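Local coordinates for putative cell invasion protein with MAC/Perforin domain (Bacteroides thetaiotaomicron VPI-5482, PDB 3KK7) that is of unconfirmed function but, as a membrane-attack complex/perforin family member of a human gut symbiont, may act in cell invasion, at residues F111-K116 against S238-M243; F137-T142 against H159-I164. All blocks are in the same frame, centred on the assembly; numbering follows the deposited sequence.

Interaction 1. Residues F111-K116 against S238-M243; sequences FDRLEK and SKEKDM
The chain of Arg-113 is bent at its second and third torsions (chi2 -81°, chi3 -49°), and this turns the NE/NH2 edge of the guanidinium to Glu-240. The chain of Lys-116 is extended beyond CG and so carries NZ across to the same carboxylate. Glu-240 is also extended beyond CG, and its carboxylate meets both cations. Arg-113 binds it side-on with two nitrogens, one to each oxygen. Arg-113 NE gives a hydrogen bond to OE2 of Glu-240 at 2.9 Å. Arg-113 NH2 gives one to OE1 of Glu-240 at 2.7 Å. Both oxygens use their syn lone pairs, and the two flat groups are nearly coplanar, 27° apart. Lys-116 and Glu-240 lie alongside, running in opposite directions. Lys-116 NZ reaches Glu-240 OE1 at 2.9 Å from above the carboxylate plane, so the lysine and arginine approach this oxygen from different directions. CB of Lys-116 also lies over one face of the Arg-113 guanidinium, near its rim, 4.2 Å above the plane.

Partners beyond the two segments extend the network. Ser-109 N donates to Glu-240 OE2, and Lys-116 NZ also bonds to Ser-107 O. The contact ties the short 3-10 turn at 113-114, in the loop after strand 93-108, to helix 236-249 within the MACPF region. Only side chains bridge the gap; the nearest CA atoms, those of Arg-113 and Glu-240, are 9.7 Å apart. Glu-240 is buried. Two cations and a backbone N-H satisfy its oxygens, which would be expected to favour its ionised form.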
loop_
_atom_site.group_PDB
_atom_site.type_symbol
_atom_site.label_atom_id
_atom_site.label_comp_id
_atom_site.label_asym_id
_atom_site.label_seq_id
_atom_site.Cartn_x
_atom_site.Cartn_y
_atom_site.Cartn_z
ATOM N N PHE A 111 -11.450 -4.064 -19.035
ATOM C CA PHE A 111 -10.469 -3.862 -17.990
ATOM C C PHE A 111 -10.444 -4.965 -16.950
ATOM O O PHE A 111 -9.488 -5.062 -16.215
ATOM C CB PHE A 111 -10.553 -2.429 -17.459
ATOM C CG PHE A 111 -10.229 -1.433 -18.530
ATOM C CD1 PHE A 111 -8.909 -1.225 -18.923
ATOM C CD2 PHE A 111 -11.226 -0.821 -19.256
ATOM C CE1 PHE A 111 -8.602 -0.345 -19.990
ATOM C CE2 PHE A 111 -10.932 0.033 -20.320
ATOM C CZ PHE A 111 -9.628 0.267 -20.689
ATOM N N ASP A 112 -11.425 -5.855 -16.936
ATOM C CA ASP A 112 -11.287 -7.063 -16.134
ATOM C C ASP A 112 -10.444 -8.064 -16.882
ATOM O O ASP A 112 -9.574 -8.730 -16.299
ATOM C CB ASP A 112 -12.639 -7.659 -15.777
ATOM C CG ASP A 112 -13.347 -6.859 -14.723
ATOM O OD1 ASP A 112 -12.675 -6.119 -13.959
ATOM O OD2 ASP A 112 -14.584 -6.991 -14.638
ATOM N N ARG A 113 -10.662 -8.153 -18.186
ATOM C CA ARG A 113 -9.854 -9.035 -19.020
ATOM C C ARG A 113 -8.376 -8.615 -19.029
ATOM O O ARG A 113 -7.546 -9.424 -19.390
ATOM C CB ARG A 113 -10.377 -9.075 -20.453
ATOM C CG ARG A 113 -11.853 -9.511 -20.606
ATOM C CD ARG A 113 -12.059 -10.979 -20.570
ATOM N NE ARG A 113 -11.146 -11.678 -21.465
ATOM C CZ ARG A 113 -10.967 -12.994 -21.467
ATOM N NH1 ARG A 113 -11.672 -13.768 -20.636
ATOM N NH2 ARG A 113 -10.099 -13.540 -22.310
ATOM N N LEU A 114 -8.067 -7.364 -18.665
ATOM C CA LEU A 114 -6.679 -6.882 -18.551
ATOM C C LEU A 114 -5.792 -7.864 -17.770
ATOM O O LEU A 114 -4.613 -8.079 -18.106
ATOM C CB LEU A 114 -6.642 -5.506 -17.863
ATOM C CG LEU A 114 -5.273 -4.873 -17.592
ATOM C CD1 LEU A 114 -4.346 -4.798 -18.848
ATOM C CD2 LEU A 114 -5.480 -3.474 -16.985
ATOM N N GLU A 115 -6.396 -8.467 -16.745
ATOM C CA GLU A 115 -5.718 -9.425 -15.884
ATOM C C GLU A 115 -5.997 -10.908 -16.216
ATOM O O GLU A 115 -5.731 -11.788 -15.415
ATOM C CB GLU A 115 -6.053 -9.102 -14.420
ATOM C CG GLU A 115 -5.190 -7.993 -13.874
ATOM C CD GLU A 115 -3.727 -8.407 -13.785
ATOM O OE1 GLU A 115 -3.373 -9.201 -12.872
ATOM O OE2 GLU A 115 -2.938 -7.956 -14.651
ATOM N N LYS A 116 -6.474 -11.190 -17.413
ATOM C CA LYS A 116 -6.723 -12.574 -17.819
ATOM C C LYS A 116 -5.490 -13.486 -17.666
ATOM O O LYS A 116 -5.660 -14.669 -17.433
ATOM C CB LYS A 116 -7.234 -12.655 -19.269
ATOM C CG LYS A 116 -6.176 -12.378 -20.370
ATOM C CD LYS A 116 -6.824 -12.377 -21.740
ATOM C CE LYS A 116 -5.811 -12.379 -22.845
ATOM N NZ LYS A 116 -6.467 -12.535 -24.194
ATOM N N SER A 238 -13.284 -13.369 -29.652
ATOM C CA SER A 238 -12.991 -13.104 -31.056
ATOM C C SER A 238 -12.139 -11.820 -31.248
ATOM O O SER A 238 -11.181 -11.813 -32.009
ATOM C CB SER A 238 -14.294 -13.014 -31.852
ATOM O OG SER A 238 -15.105 -14.163 -31.627
ATOM N N LYS A 239 -12.497 -10.747 -30.545
ATOM C CA LYS A 239 -11.768 -9.491 -30.658
ATOM C C LYS A 239 -10.345 -9.680 -30.154
ATOM O O LYS A 239 -9.412 -9.173 -30.748
ATOM C CB LYS A 239 -12.454 -8.361 -29.893
ATOM C CG LYS A 239 -13.857 -7.985 -30.385
ATOM C CD LYS A 239 -14.407 -6.698 -29.702
ATOM C CE LYS A 239 -14.657 -6.828 -28.167
ATOM N NZ LYS A 239 -15.277 -5.600 -27.504
ATOM N N GLU A 240 -10.188 -10.441 -29.076
ATOM C CA GLU A 240 -8.852 -10.709 -28.508
ATOM C C GLU A 240 -7.968 -11.506 -29.482
ATOM O O GLU A 240 -6.795 -11.179 -29.626
ATOM C CB GLU A 240 -8.954 -11.346 -27.113
ATOM C CG GLU A 240 -9.398 -10.291 -26.056
ATOM C CD GLU A 240 -9.718 -10.854 -24.688
ATOM O OE1 GLU A 240 -9.295 -11.971 -24.410
ATOM O OE2 GLU A 240 -10.399 -10.186 -23.884
ATOM N N LYS A 241 -8.543 -12.492 -30.189
ATOM C CA LYS A 241 -7.804 -13.241 -31.197
ATOM C C LYS A 241 -7.456 -12.297 -32.358
ATOM O O LYS A 241 -6.342 -12.354 -32.886
ATOM C CB LYS A 241 -8.576 -14.487 -31.674
ATOM C CG LYS A 241 -7.752 -15.493 -32.513
ATOM N N ASP A 242 -8.369 -11.401 -32.725
ATOM C CA ASP A 242 -8.043 -10.419 -33.754
ATOM C C ASP A 242 -6.877 -9.525 -33.316
ATOM O O ASP A 242 -5.956 -9.256 -34.071
ATOM C CB ASP A 242 -9.256 -9.566 -34.131
ATOM C CG ASP A 242 -10.333 -10.358 -34.895
ATOM O OD1 ASP A 242 -10.065 -11.501 -35.318
ATOM O OD2 ASP A 242 -11.453 -9.836 -35.085
HETATM N N MSE A 243 -6.890 -9.087 -32.073
HETATM C CA MSE A 243 -5.821 -8.210 -31.580
HETATM C C MSE A 243 -4.502 -8.999 -31.451
HETATM O O MSE A 243 -3.436 -8.514 -31.874
HETATM C CB MSE A 243 -6.252 -7.554 -30.263
HETATM C CG MSE A 243 -5.180 -6.692 -29.590
HETATM SE SE MSE A 243 -4.722 -5.081 -30.556
HETATM C CE MSE A 243 -6.404 -4.097 -30.293
#

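Interaction 2. Residues F137-T142 against H159-I164; sequences FGRQKT and HGELSI
Arg-139 sends its guanidinium edge against the carboxylate of Glu-161, and a single oxygen takes both ends of it. Arg-139 NH1 donates to Glu-161 OE1 at 2.9 Å, and Arg-139 NH2 to the same OE1 at 3.1 Å. This is an end-on grip, with the oxygen in the guanidinium plane. The carboxylate is turned steeply, 75° from that plane. Both nitrogens meet OE1 from one face of the carboxylate and well above it. The bonds are somewhat bent, with N-H...O angles of 147° and 141°. Arg-139 is folded at chi2 and chi3, whereas the extended Glu-161 carries its carboxylate out from the strand to meet it.

Both residues are buried. Arg-139 has further acceptors: NH2 also bonds to Ser-67 O, and NH1 to Tyr-108 OH. These bonds help fix the rotation of the guanidinium. Glu-161 OE2 makes a long, weak ion pair with Arg-221.

The salt bridge joins helix 133-146 to strand 157-173 of the antiparallel MACPF sheet. That strand pairs with strands 93-108 and 220-230, and Leu-225 of the latter touches both Arg-139 and Glu-161.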
loop_
_atom_site.group_PDB
_atom_site.type_symbol
_atom_site.label_atom_id
_atom_site.label_comp_id
_atom_site.label_asym_id
_atom_site.label_seq_id
_atom_site.Cartn_x
_atom_site.Cartn_y
_atom_site.Cartn_z
ATOM N N PHE A 137 -8.175 0.685 -12.997
ATOM C CA PHE A 137 -8.540 2.081 -13.154
ATOM C C PHE A 137 -7.418 2.873 -13.829
ATOM O O PHE A 137 -7.661 3.633 -14.740
ATOM C CB PHE A 137 -8.891 2.707 -11.796
ATOM C CG PHE A 137 -9.171 4.215 -11.868
ATOM C CD1 PHE A 137 -10.429 4.687 -12.241
ATOM C CD2 PHE A 137 -8.166 5.135 -11.600
ATOM C CE1 PHE A 137 -10.679 6.033 -12.338
ATOM C CE2 PHE A 137 -8.413 6.501 -11.689
ATOM C CZ PHE A 137 -9.675 6.950 -12.060
ATOM N N GLY A 138 -6.191 2.669 -13.372
ATOM C CA GLY A 138 -5.030 3.353 -13.919
ATOM C C GLY A 138 -4.780 3.007 -15.364
ATOM O O GLY A 138 -4.410 3.861 -16.166
ATOM N N ARG A 139 -4.994 1.759 -15.734
ATOM C CA ARG A 139 -4.768 1.405 -17.116
ATOM C C ARG A 139 -5.793 2.145 -17.973
ATOM O O ARG A 139 -5.407 2.794 -18.947
ATOM C CB ARG A 139 -4.781 -0.119 -17.349
ATOM C CG ARG A 139 -4.776 -0.583 -18.814
ATOM C CD ARG A 139 -3.602 -0.031 -19.591
ATOM N NE ARG A 139 -2.303 -0.481 -19.061
ATOM C CZ ARG A 139 -1.673 -1.591 -19.426
ATOM N NH1 ARG A 139 -2.216 -2.449 -20.302
ATOM N NH2 ARG A 139 -0.498 -1.866 -18.890
ATOM N N GLN A 140 -7.070 2.090 -17.583
ATOM C CA GLN A 140 -8.116 2.748 -18.349
ATOM C C GLN A 140 -7.864 4.248 -18.445
ATOM O O GLN A 140 -8.100 4.844 -19.466
ATOM C CB GLN A 140 -9.516 2.528 -17.749
ATOM C CG GLN A 140 -10.618 3.183 -18.611
ATOM C CD GLN A 140 -12.029 2.837 -18.196
ATOM O OE1 GLN A 140 -12.269 2.262 -17.142
ATOM N NE2 GLN A 140 -12.976 3.198 -19.028
ATOM N N LYS A 141 -7.419 4.847 -17.351
ATOM C CA LYS A 141 -7.116 6.268 -17.318
ATOM C C LYS A 141 -6.024 6.609 -18.357
ATOM O O LYS A 141 -6.157 7.564 -19.123
ATOM C CB LYS A 141 -6.732 6.674 -15.882
ATOM C CG LYS A 141 -6.254 8.108 -15.731
ATOM C CD LYS A 141 -6.119 8.518 -14.242
ATOM C CE LYS A 141 -5.569 9.943 -14.084
ATOM N NZ LYS A 141 -4.149 10.085 -14.569
ATOM N N THR A 142 -4.985 5.782 -18.409
ATOM C CA THR A 142 -3.925 5.938 -19.369
ATOM C C THR A 142 -4.434 5.757 -20.785
ATOM O O THR A 142 -4.110 6.567 -21.666
ATOM C CB THR A 142 -2.763 4.924 -19.115
ATOM O OG1 THR A 142 -2.288 5.079 -17.780
ATOM C CG2 THR A 142 -1.607 5.142 -20.094
ATOM N N HIS A 159 -8.420 -3.808 -26.645
ATOM C CA HIS A 159 -7.125 -3.210 -26.295
ATOM C C HIS A 159 -5.977 -4.190 -26.418
ATOM O O HIS A 159 -6.169 -5.395 -26.338
ATOM C CB HIS A 159 -7.156 -2.675 -24.882
ATOM C CG HIS A 159 -8.373 -1.870 -24.590
ATOM N ND1 HIS A 159 -8.458 -0.532 -24.890
ATOM C CD2 HIS A 159 -9.566 -2.221 -24.057
ATOM C CE1 HIS A 159 -9.662 -0.093 -24.559
ATOM N NE2 HIS A 159 -10.351 -1.097 -24.050
ATOM N N GLY A 160 -4.780 -3.645 -26.608
ATOM C CA GLY A 160 -3.564 -4.450 -26.807
ATOM C C GLY A 160 -2.381 -3.842 -26.075
ATOM O O GLY A 160 -2.329 -2.641 -25.891
ATOM N N GLU A 161 -1.459 -4.693 -25.629
ATOM C CA GLU A 161 -0.187 -4.247 -25.054
ATOM C C GLU A 161 0.925 -5.135 -25.568
ATOM O O GLU A 161 0.740 -6.349 -25.715
ATOM C CB GLU A 161 -0.215 -4.263 -23.532
ATOM C CG GLU A 161 1.044 -3.672 -22.895
ATOM C CD GLU A 161 1.078 -3.782 -21.389
ATOM O OE1 GLU A 161 0.081 -4.192 -20.784
ATOM O OE2 GLU A 161 2.114 -3.458 -20.804
ATOM N N LEU A 162 2.064 -4.534 -25.888
ATOM C CA LEU A 162 3.241 -5.295 -26.319
ATOM C C LEU A 162 4.383 -4.921 -25.404
ATOM O O LEU A 162 4.461 -3.770 -24.961
ATOM C CB LEU A 162 3.600 -4.999 -27.792
ATOM C CG LEU A 162 4.837 -5.609 -28.475
ATOM C CD1 LEU A 162 4.789 -7.132 -28.490
ATOM C CD2 LEU A 162 5.024 -5.091 -29.931
ATOM N N SER A 163 5.247 -5.892 -25.106
ATOM C CA SER A 163 6.467 -5.626 -24.365
ATOM C C SER A 163 7.667 -6.256 -25.045
ATOM O O SER A 163 7.655 -7.434 -25.409
ATOM C CB SER A 163 6.365 -6.109 -22.928
ATOM O OG SER A 163 7.403 -5.535 -22.151
ATOM N N ILE A 164 8.699 -5.451 -25.232
ATOM C CA ILE A 164 9.914 -5.875 -25.901
ATOM C C ILE A 164 11.003 -5.508 -24.930
ATOM O O ILE A 164 11.183 -4.321 -24.641
ATOM C CB ILE A 164 10.096 -5.122 -27.242
ATOM C CG1 ILE A 164 8.926 -5.452 -28.167
ATOM C CG2 ILE A 164 11.439 -5.456 -27.902
ATOM C CD1 ILE A 164 9.033 -4.869 -29.537
#

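Interactions 1 and 2 are both buried-glutamate salt bridges within the MACPF region, and their centres lie about 11 Å apart. In sequence, both segments of interaction 2 fall between those of interaction 1. The turn at 111-116 packs directly on helix 133-146: Leu-114 CD2 is 3.4 Å from Arg-139 CB, and Phe-111 CE1 is 3.5 Å from Gln-140 CA. Phe-111 also meets the ring of His-159, with its CZ 3.7 Å from His-159 NE2. Elsewhere, Met-243 CG lies 3.6 Å from His-159 O, so helix 236-249 touches the strand of interaction 2. Strand 93-108 supplies partners to both through Ser-107 and Tyr-108.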